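Local coordinates for protein macrolide 2'-phosphotransferase MphH (Brachybacterium faecium, PDB 5UXD) that probably phosphorylates the 2'-hydroxyl of macrolide antibiotics such as azithromycin, using a guanine nucleotide and a divalent metal ion, which confers resistance, at residues A117-A122 with S238-V243; T143-R148 with A220-P225; L194-L199 with L215-A220. All blocks are in the same frame, centred on the assembly; numbering follows the deposited sequence. Where two conformers were deposited one is given.

Interaction 1: residues A117-A122 with S238-V243. With SO4 (sulfate ion), chain D.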
loop_
_atom_site.group_PDB
_atom_site.type_symbol
_atom_site.label_atom_id
_atom_site.label_comp_id
_atom_site.label_asym_id
_atom_site.label_seq_id
_atom_site.Cartn_x
_atom_site.Cartn_y
_atom_site.Cartn_z
ATOM N N ALA A 117 -8.228 16.652 -6.947
ATOM C CA ALA A 117 -7.968 18.083 -7.055
ATOM C C ALA A 117 -8.255 18.835 -5.751
ATOM O O ALA A 117 -8.148 20.066 -5.726
ATOM C CB ALA A 117 -8.782 18.687 -8.209
ATOM N N SER A 118 -8.586 18.119 -4.669
ATOM C CA SER A 118 -8.878 18.745 -3.380
ATOM C C SER A 118 -7.608 19.279 -2.725
ATOM O O SER A 118 -6.637 18.544 -2.557
ATOM C CB SER A 118 -9.543 17.735 -2.446
ATOM O OG SER A 118 -9.501 18.168 -1.094
ATOM N N THR A 119 -7.622 20.556 -2.326
ATOM C CA THR A 119 -6.497 21.064 -1.535
ATOM C C THR A 119 -6.489 20.487 -0.125
ATOM O O THR A 119 -5.418 20.354 0.482
ATOM C CB THR A 119 -6.542 22.582 -1.448
ATOM O OG1 THR A 119 -7.863 22.986 -1.073
ATOM C CG2 THR A 119 -6.178 23.214 -2.785
ATOM N N VAL A 120 -7.660 20.157 0.420
ATOM C CA VAL A 120 -7.713 19.582 1.766
ATOM C C VAL A 120 -7.007 18.233 1.794
ATOM O O VAL A 120 -6.170 17.974 2.667
ATOM C CB VAL A 120 -9.169 19.477 2.252
ATOM C CG1 VAL A 120 -9.241 18.665 3.531
ATOM C CG2 VAL A 120 -9.740 20.868 2.494
ATOM N N TYR A 121 -7.317 17.357 0.829
ATOM C CA TYR A 121 -6.654 16.054 0.766
ATOM C C TYR A 121 -5.159 16.204 0.502
ATOM O O TYR A 121 -4.340 15.474 1.079
ATOM C CB TYR A 121 -7.288 15.178 -0.319
ATOM C CG TYR A 121 -6.743 13.763 -0.332
ATOM C CD1 TYR A 121 -7.286 12.789 0.494
ATOM C CD2 TYR A 121 -5.674 13.408 -1.164
ATOM C CE1 TYR A 121 -6.799 11.498 0.497
ATOM C CE2 TYR A 121 -5.174 12.117 -1.163
ATOM C CZ TYR A 121 -5.751 11.165 -0.329
ATOM O OH TYR A 121 -5.277 9.875 -0.315
ATOM N N ALA A 122 -4.792 17.113 -0.400
ATOM C CA ALA A 122 -3.380 17.353 -0.695
ATOM C C ALA A 122 -2.614 17.727 0.570
ATOM O O ALA A 122 -1.542 17.167 0.844
ATOM C CB ALA A 122 -3.239 18.449 -1.761
ATOM N N SER A 238 -1.152 19.692 -11.257
ATOM C CA SER A 238 0.202 19.984 -10.795
ATOM C C SER A 238 0.214 21.002 -9.652
ATOM O O SER A 238 1.051 20.913 -8.751
ATOM C CB SER A 238 1.060 20.476 -11.962
ATOM O OG SER A 238 0.561 21.694 -12.473
ATOM N N ALA A 239 -0.684 21.994 -9.674
ATOM C CA ALA A 239 -0.697 22.940 -8.560
ATOM C C ALA A 239 -1.188 22.300 -7.272
ATOM O O ALA A 239 -0.865 22.791 -6.185
ATOM C CB ALA A 239 -1.560 24.161 -8.884
ATOM N N ILE A 240 -1.963 21.221 -7.376
ATOM C CA ILE A 240 -2.434 20.517 -6.193
ATOM C C ILE A 240 -1.341 19.603 -5.652
ATOM O O ILE A 240 -1.153 19.492 -4.436
ATOM C CB ILE A 240 -3.724 19.746 -6.528
ATOM C CG1 ILE A 240 -4.820 20.706 -6.988
ATOM C CG2 ILE A 240 -4.190 18.926 -5.329
ATOM C CD1 ILE A 240 -5.257 21.691 -5.923
ATOM N N PHE A 241 -0.576 18.955 -6.538
ATOM C CA PHE A 241 0.610 18.243 -6.062
ATOM C C PHE A 241 1.563 19.192 -5.340
ATOM O O PHE A 241 2.185 18.818 -4.337
ATOM C CB PHE A 241 1.331 17.534 -7.214
ATOM C CG PHE A 241 2.502 16.668 -6.752
ATOM C CD1 PHE A 241 2.276 15.574 -5.950
ATOM C CD2 PHE A 241 3.820 16.975 -7.118
ATOM C CE1 PHE A 241 3.322 14.773 -5.511
ATOM C CE2 PHE A 241 4.899 16.169 -6.683
ATOM C CZ PHE A 241 4.638 15.072 -5.877
ATOM N N GLU A 242 1.677 20.439 -5.819
ATOM C CA GLU A 242 2.562 21.386 -5.147
ATOM C C GLU A 242 2.066 21.722 -3.739
ATOM O O GLU A 242 2.878 21.927 -2.832
ATOM C CB GLU A 242 2.727 22.652 -5.999
ATOM C CG GLU A 242 3.538 23.770 -5.337
ATOM C CD GLU A 242 4.876 23.293 -4.773
ATOM O OE1 GLU A 242 5.210 23.673 -3.628
ATOM O OE2 GLU A 242 5.592 22.542 -5.473
ATOM N N VAL A 243 0.741 21.792 -3.536
ATOM C CA VAL A 243 0.195 21.973 -2.187
ATOM C C VAL A 243 0.604 20.806 -1.285
ATOM O O VAL A 243 0.947 20.992 -0.107
ATOM C CB VAL A 243 -1.341 22.120 -2.249
ATOM C CG1 VAL A 243 -1.975 21.912 -0.871
ATOM C CG2 VAL A 243 -1.750 23.488 -2.810
HETATM S S SO4 D . -1.930 20.531 -14.854
HETATM O O1 SO4 D . -3.352 20.588 -14.536
HETATM O O2 SO4 D . -1.297 21.733 -14.339
HETATM O O3 SO4 D . -1.364 19.363 -14.168
HETATM O O4 SO4 D . -1.741 20.420 -16.299
#
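Ile240 carries this contact, reaching from helix 238-250 across the start of helix 119-133 with both of its branches. Its CG1 stands anti to the carbonyl carbon (chi1 -60°), which sends the longer arm along the loop at the beginning of 117-122. There CD1 lies 3.3 Å from Ala117 O and meets the methyl of Thr119 nearly at a right angle, Ile240 CD1 to Thr119 CG2 being 3.6 Å. The shorter branch, anti to the backbone N, points to helix 119-133, so that Ile240 CG2 packs 3.7 Å from Ala122 CB. One helical turn further on, Val243 repeats the theme: its CG1, also anti to N, touches Ala122 CB at 3.8 Å. Ala122 CB thus sits against both branched side chains, and His232 of helix 230-235 also touches Ala122 and Ile240.

The polar groups act around this apolar seam and serve each helix separately. Ser118 is the N-cap of helix 119-133. With OG anti to its own backbone N (chi1 163°), it accepts a nearly straight bond from Tyr121 N (Ser118 OG to Tyr121 N 3.0 Å), and Glu209 is a further partner of the hydroxyl. On the other helix, Ser238 holds a sulfate, probably from the crystallisation liquor. Its OG donates to sulfate O2 at 2.6 Å, and its backbone N to O3 at 2.9 Å. An anion beside this helix start would probably be favoured by the helix dipole.

Far from the antibiotic and nucleotide sites, the contact is a small helix-to-helix seam at the surface, where the capped start of helix 119-133 meets the first turns of helix 238-250 in the mainly helical C-terminal lobe of the kinase-like phosphotransferase fold.

Interaction 2: residues T143-R148 with A220-P225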
loop_
_atom_site.group_PDB
_atom_site.type_symbol
_atom_site.label_atom_id
_atom_site.label_comp_id
_atom_site.label_asym_id
_atom_site.label_seq_id
_atom_site.Cartn_x
_atom_site.Cartn_y
_atom_site.Cartn_z
ATOM N N THR A 143 11.886 -4.353 12.221
ATOM C CA THR A 143 10.646 -5.098 12.025
ATOM C C THR A 143 10.788 -6.220 11.001
ATOM O O THR A 143 9.963 -7.145 10.991
ATOM C CB THR A 143 9.531 -4.160 11.576
ATOM O OG1 THR A 143 9.769 -3.760 10.223
ATOM C CG2 THR A 143 9.464 -2.927 12.466
ATOM N N GLY A 144 11.800 -6.157 10.135
ATOM C CA GLY A 144 11.999 -7.149 9.094
ATOM C C GLY A 144 11.673 -6.678 7.691
ATOM O O GLY A 144 11.884 -7.437 6.736
ATOM N N ILE A 145 11.176 -5.450 7.532
ATOM C CA ILE A 145 10.903 -4.937 6.196
ATOM C C ILE A 145 12.208 -4.766 5.420
ATOM O O ILE A 145 13.306 -4.665 5.988
ATOM C CB ILE A 145 10.126 -3.614 6.272
ATOM C CG1 ILE A 145 10.959 -2.551 6.992
ATOM C CG2 ILE A 145 8.789 -3.817 6.967
ATOM C CD1 ILE A 145 10.311 -1.153 6.985
ATOM N N GLU A 146 12.076 -4.741 4.096
ATOM C CA GLU A 146 13.207 -4.477 3.218
ATOM C C GLU A 146 13.757 -3.080 3.465
ATOM O O GLU A 146 13.023 -2.150 3.799
ATOM C CB GLU A 146 12.788 -4.610 1.756
ATOM C CG GLU A 146 12.643 -6.043 1.267
ATOM C CD GLU A 146 13.963 -6.793 1.212
ATOM O OE1 GLU A 146 14.469 -7.013 0.090
ATOM O OE2 GLU A 146 14.484 -7.177 2.284
ATOM N N VAL A 147 15.070 -2.942 3.304
ATOM C CA VAL A 147 15.759 -1.668 3.475
ATOM C C VAL A 147 16.664 -1.453 2.269
ATOM O O VAL A 147 17.493 -2.317 1.959
ATOM C CB VAL A 147 16.591 -1.652 4.773
ATOM C CG1 VAL A 147 17.391 -0.354 4.893
ATOM C CG2 VAL A 147 15.692 -1.872 5.995
ATOM N N ARG A 148 16.503 -0.314 1.591
ATOM C CA ARG A 148 17.344 0.055 0.458
ATOM C C ARG A 148 17.883 1.462 0.680
ATOM O O ARG A 148 17.101 2.404 0.863
ATOM C CB ARG A 148 16.561 -0.013 -0.862
ATOM C CG ARG A 148 16.240 -1.429 -1.341
ATOM C CD ARG A 148 15.409 -1.419 -2.627
ATOM N NE ARG A 148 15.044 -2.773 -3.041
ATOM C CZ ARG A 148 14.167 -3.057 -4.002
ATOM N NH1 ARG A 148 13.562 -2.084 -4.668
ATOM N NH2 ARG A 148 13.899 -4.321 -4.301
ATOM N N ALA A 220 5.319 -1.927 3.032
ATOM C CA ALA A 220 6.224 -0.963 3.644
ATOM C C ALA A 220 7.672 -1.421 3.518
ATOM O O ALA A 220 7.972 -2.618 3.540
ATOM C CB ALA A 220 5.880 -0.764 5.116
ATOM N N ALA A 221 8.567 -0.443 3.393
ATOM C CA ALA A 221 9.989 -0.667 3.173
ATOM C C ALA A 221 10.725 0.638 3.424
ATOM O O ALA A 221 10.171 1.718 3.216
ATOM C CB ALA A 221 10.255 -1.160 1.745
ATOM N N VAL A 222 11.976 0.539 3.861
ATOM C CA VAL A 222 12.811 1.743 3.856
ATOM C C VAL A 222 13.398 1.916 2.460
ATOM O O VAL A 222 13.977 0.983 1.886
ATOM C CB VAL A 222 13.905 1.672 4.936
ATOM C CG1 VAL A 222 14.919 2.825 4.745
ATOM C CG2 VAL A 222 13.279 1.737 6.322
ATOM N N GLY A 223 13.228 3.114 1.913
ATOM C CA GLY A 223 13.642 3.360 0.545
ATOM C C GLY A 223 13.174 4.698 0.005
ATOM O O GLY A 223 13.194 5.704 0.714
ATOM N N ASP A 224 12.745 4.708 -1.246
ATOM C CA ASP A 224 12.521 5.946 -2.010
ATOM C C ASP A 224 11.344 6.747 -1.461
ATOM O O ASP A 224 10.203 6.269 -1.516
ATOM C CB ASP A 224 12.296 5.555 -3.483
ATOM C CG ASP A 224 12.165 6.759 -4.435
ATOM O OD1 ASP A 224 12.078 7.922 -3.988
ATOM O OD2 ASP A 224 12.134 6.511 -5.657
ATOM N N PRO A 225 11.567 7.962 -0.942
ATOM C CA PRO A 225 10.441 8.780 -0.442
ATOM C C PRO A 225 9.362 9.056 -1.481
ATOM O O PRO A 225 8.194 9.268 -1.117
ATOM C CB PRO A 225 11.132 10.082 -0.009
ATOM C CG PRO A 225 12.562 9.673 0.295
ATOM C CD PRO A 225 12.880 8.596 -0.705
HETATM O O HOH W 1 9.555 -4.732 2.725
#
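The flat groups here are peptide carbonyls rather than rings. Val222 N donates within the carbonyl plane of Glu146, at 2.9 Å from Glu146 O, whereas Arg148 N approaches Val222 O, also at 2.9 Å, from 36° above the carbonyl plane. The two bonds flank Val147 and make a single parallel beta bridge between Val147 and Val222, the two short runs pointing only 17° apart.

Side chains pack along the bridge. Val147 and Val222 lie alongside each other with CG1 anti to the backbone N in both, and Val147 CG1 is 4.0 Å from Val222 CG1. Ile145 puts CG1 in the crowded position between N and the carbonyl carbon, which brings CD1 to 4.2 Å from Val222 CG2; Val64 of helix 59-72 also touches Ile145. Ahead of the bridge, a water accepts from Glu146 N at 2.9 Å and donates to Ala220 O at 2.8 Å. The extended Arg148 chain leads away, against helix 150-167.

Since backbone groups and one water supply all the polar links between 143-148 and 220-225, the join depends on main-chain geometry, with the aliphatic Ile145, Val147 and Val222 packing beside it.

Interaction 3: residues L194-L199 with L215-A220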
loop_
_atom_site.group_PDB
_atom_site.type_symbol
_atom_site.label_atom_id
_atom_site.label_comp_id
_atom_site.label_asym_id
_atom_site.label_seq_id
_atom_site.Cartn_x
_atom_site.Cartn_y
_atom_site.Cartn_z
ATOM N N LEU A 194 11.324 5.465 5.826
ATOM C CA LEU A 194 10.262 4.471 5.930
ATOM C C LEU A 194 9.112 4.878 5.024
ATOM O O LEU A 194 8.632 6.016 5.100
ATOM C CB LEU A 194 9.778 4.351 7.370
ATOM C CG LEU A 194 8.504 3.522 7.599
ATOM C CD1 LEU A 194 8.702 2.076 7.134
ATOM C CD2 LEU A 194 8.068 3.552 9.063
ATOM N N THR A 195 8.694 3.972 4.145
ATOM C CA THR A 195 7.610 4.265 3.217
ATOM C C THR A 195 6.479 3.255 3.369
ATOM O O THR A 195 6.680 2.120 3.812
ATOM C CB THR A 195 8.079 4.271 1.748
ATOM O OG1 THR A 195 8.470 2.950 1.348
ATOM C CG2 THR A 195 9.254 5.243 1.540
ATOM N N HIS A 196 5.279 3.693 2.986
ATOM C CA HIS A 196 4.124 2.802 2.891
ATOM C C HIS A 196 4.178 1.923 1.636
ATOM O O HIS A 196 3.990 0.702 1.720
ATOM C CB HIS A 196 2.837 3.623 2.913
ATOM C CG HIS A 196 1.593 2.792 2.818
ATOM N ND1 HIS A 196 1.144 2.263 1.627
ATOM C CD2 HIS A 196 0.701 2.406 3.760
ATOM C CE1 HIS A 196 0.035 1.578 1.839
ATOM N NE2 HIS A 196 -0.260 1.656 3.126
ATOM N N GLY A 197 4.373 2.531 0.456
ATOM C CA GLY A 197 4.574 1.805 -0.791
ATOM C C GLY A 197 3.379 1.742 -1.721
ATOM O O GLY A 197 3.548 1.423 -2.906
ATOM N N GLU A 198 2.182 2.018 -1.226
ATOM C CA GLU A 198 0.980 1.931 -2.043
ATOM C C GLU A 198 -0.036 2.937 -1.510
ATOM O O GLU A 198 -1.201 2.622 -1.251
ATOM C CB GLU A 198 0.434 0.503 -2.058
ATOM C CG GLU A 198 0.232 -0.046 -3.466
ATOM C CD GLU A 198 -0.025 -1.537 -3.484
ATOM O OE1 GLU A 198 0.914 -2.304 -3.785
ATOM O OE2 GLU A 198 -1.167 -1.938 -3.192
ATOM N N LEU A 199 0.414 4.177 -1.337
ATOM C CA LEU A 199 -0.398 5.199 -0.691
ATOM C C LEU A 199 -1.244 5.899 -1.748
ATOM O O LEU A 199 -0.919 6.975 -2.252
ATOM C CB LEU A 199 0.476 6.174 0.084
ATOM C CG LEU A 199 -0.273 6.918 1.196
ATOM C CD1 LEU A 199 -0.952 5.941 2.158
ATOM C CD2 LEU A 199 0.646 7.824 1.965
ATOM N N LEU A 215 -4.176 2.153 5.914
ATOM C CA LEU A 215 -4.326 0.711 6.022
ATOM C C LEU A 215 -3.342 -0.005 5.107
ATOM O O LEU A 215 -2.650 0.611 4.288
ATOM C CB LEU A 215 -5.752 0.281 5.662
ATOM C CG LEU A 215 -6.892 1.210 6.067
ATOM C CD1 LEU A 215 -8.133 0.887 5.261
ATOM C CD2 LEU A 215 -7.167 1.082 7.558
ATOM N N ASP A 216 -3.310 -1.334 5.260
ATOM C CA ASP A 216 -2.603 -2.284 4.393
ATOM C C ASP A 216 -1.127 -1.914 4.245
ATOM O O ASP A 216 -0.672 -1.452 3.208
ATOM C CB ASP A 216 -3.298 -2.386 3.023
ATOM C CG ASP A 216 -4.816 -2.553 3.166
ATOM O OD1 ASP A 216 -5.291 -3.442 3.894
ATOM O OD2 ASP A 216 -5.538 -1.785 2.508
ATOM N N TRP A 217 -0.404 -2.265 5.308
ATOM C CA TRP A 217 1.006 -1.927 5.463
ATOM C C TRP A 217 1.954 -3.041 5.013
ATOM O O TRP A 217 3.127 -3.044 5.411
ATOM C CB TRP A 217 1.278 -1.559 6.927
ATOM C CG TRP A 217 0.689 -0.221 7.288
ATOM C CD1 TRP A 217 -0.559 0.021 7.790
ATOM C CD2 TRP A 217 1.313 1.055 7.133
ATOM N NE1 TRP A 217 -0.743 1.374 7.965
ATOM C CE2 TRP A 217 0.392 2.029 7.570
ATOM C CE3 TRP A 217 2.565 1.468 6.688
ATOM C CZ2 TRP A 217 0.685 3.389 7.572
ATOM C CZ3 TRP A 217 2.852 2.821 6.671
ATOM C CH2 TRP A 217 1.918 3.767 7.110
ATOM N N THR A 218 1.488 -3.990 4.190
ATOM C CA THR A 218 2.387 -5.077 3.788
ATOM C C THR A 218 3.461 -4.639 2.791
ATOM O O THR A 218 4.465 -5.340 2.650
ATOM C CB THR A 218 1.600 -6.262 3.210
ATOM O OG1 THR A 218 0.735 -5.825 2.152
ATOM C CG2 THR A 218 0.765 -6.921 4.308
ATOM N N THR A 219 3.294 -3.511 2.102
ATOM C CA THR A 219 4.291 -3.074 1.125
ATOM C C THR A 219 5.345 -2.149 1.719
ATOM O O THR A 219 6.189 -1.625 0.972
ATOM C CB THR A 219 3.608 -2.383 -0.069
ATOM O OG1 THR A 219 2.737 -1.340 0.394
ATOM C CG2 THR A 219 2.781 -3.378 -0.863
ATOM N N ALA A 220 5.319 -1.927 3.032
ATOM C CA ALA A 220 6.224 -0.963 3.644
ATOM C C ALA A 220 7.672 -1.421 3.518
ATOM O O ALA A 220 7.972 -2.618 3.540
ATOM C CB ALA A 220 5.880 -0.764 5.116
HETATM O O HOH W 2 7.457 0.653 0.024
#
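His196 is locked by its conformation and by bonds at both ring nitrogens. CG is anti to the backbone N (chi1 180°), carrying the imidazole over to 215-220, where NE2 donates almost straight to Leu215 O at 2.9 Å. On the other side ND1 accepts from Glu198 N at 3.0 Å. Both partners lie close to the ring plane, which fixes its rotation and is consistent with a neutral ring carrying its proton on NE2. Leu199 CD1 sits over one face, 4.1 Å above its centre.

The CD2 edge of His196 points at the six-membered ring of Trp217 in a T-shaped stack, the planes at 66° and the centroids 4.6 Å apart. Trp217 turns CG anti to its carbonyl carbon, and its NE1 is bonded to Val214 O. Thr219 holds OG1 in the crowded position between N and the carbonyl carbon, from where it donates to a lone pair of His196 O at 2.7 Å. Its methyl, CG2, meets Glu198 OE1 at 3.6 Å. Glu198 itself has an unstaggered chi1 of -126° and touches azithromycin.

Asp216 binds Mg(2+) in another structure of this protein. The neighbouring His-Gly-Glu run is consistent with the catalytic loop of kinase-like phosphotransferases, which often reads His-Gly-Asp, and Asp216-Trp217 probably corresponds to the kinase Asp-Phe-Gly motif.

Interactions 2 and 3 are neighbours, sharing Ala220 and joined directly: Thr195 OG1 bonds to Ala221 O, and Leu194 packs on Ile145. Together they tie the segment following strand 210-214 to strand 193-195 and also to the 143-148 loop. Interaction 3 lies close to the centre of the chain, is the richest in side-chain polarity and includes Glu198 of the azithromycin pocket and Asp216. Interaction 2, partly buried, relies on backbone bonds. Interaction 1 stands apart, its centre more than 20 Å from both, and joins two helices at the surface mainly by aliphatic side chains packing on each other and on backbone carbonyls, remote from the annotated sites.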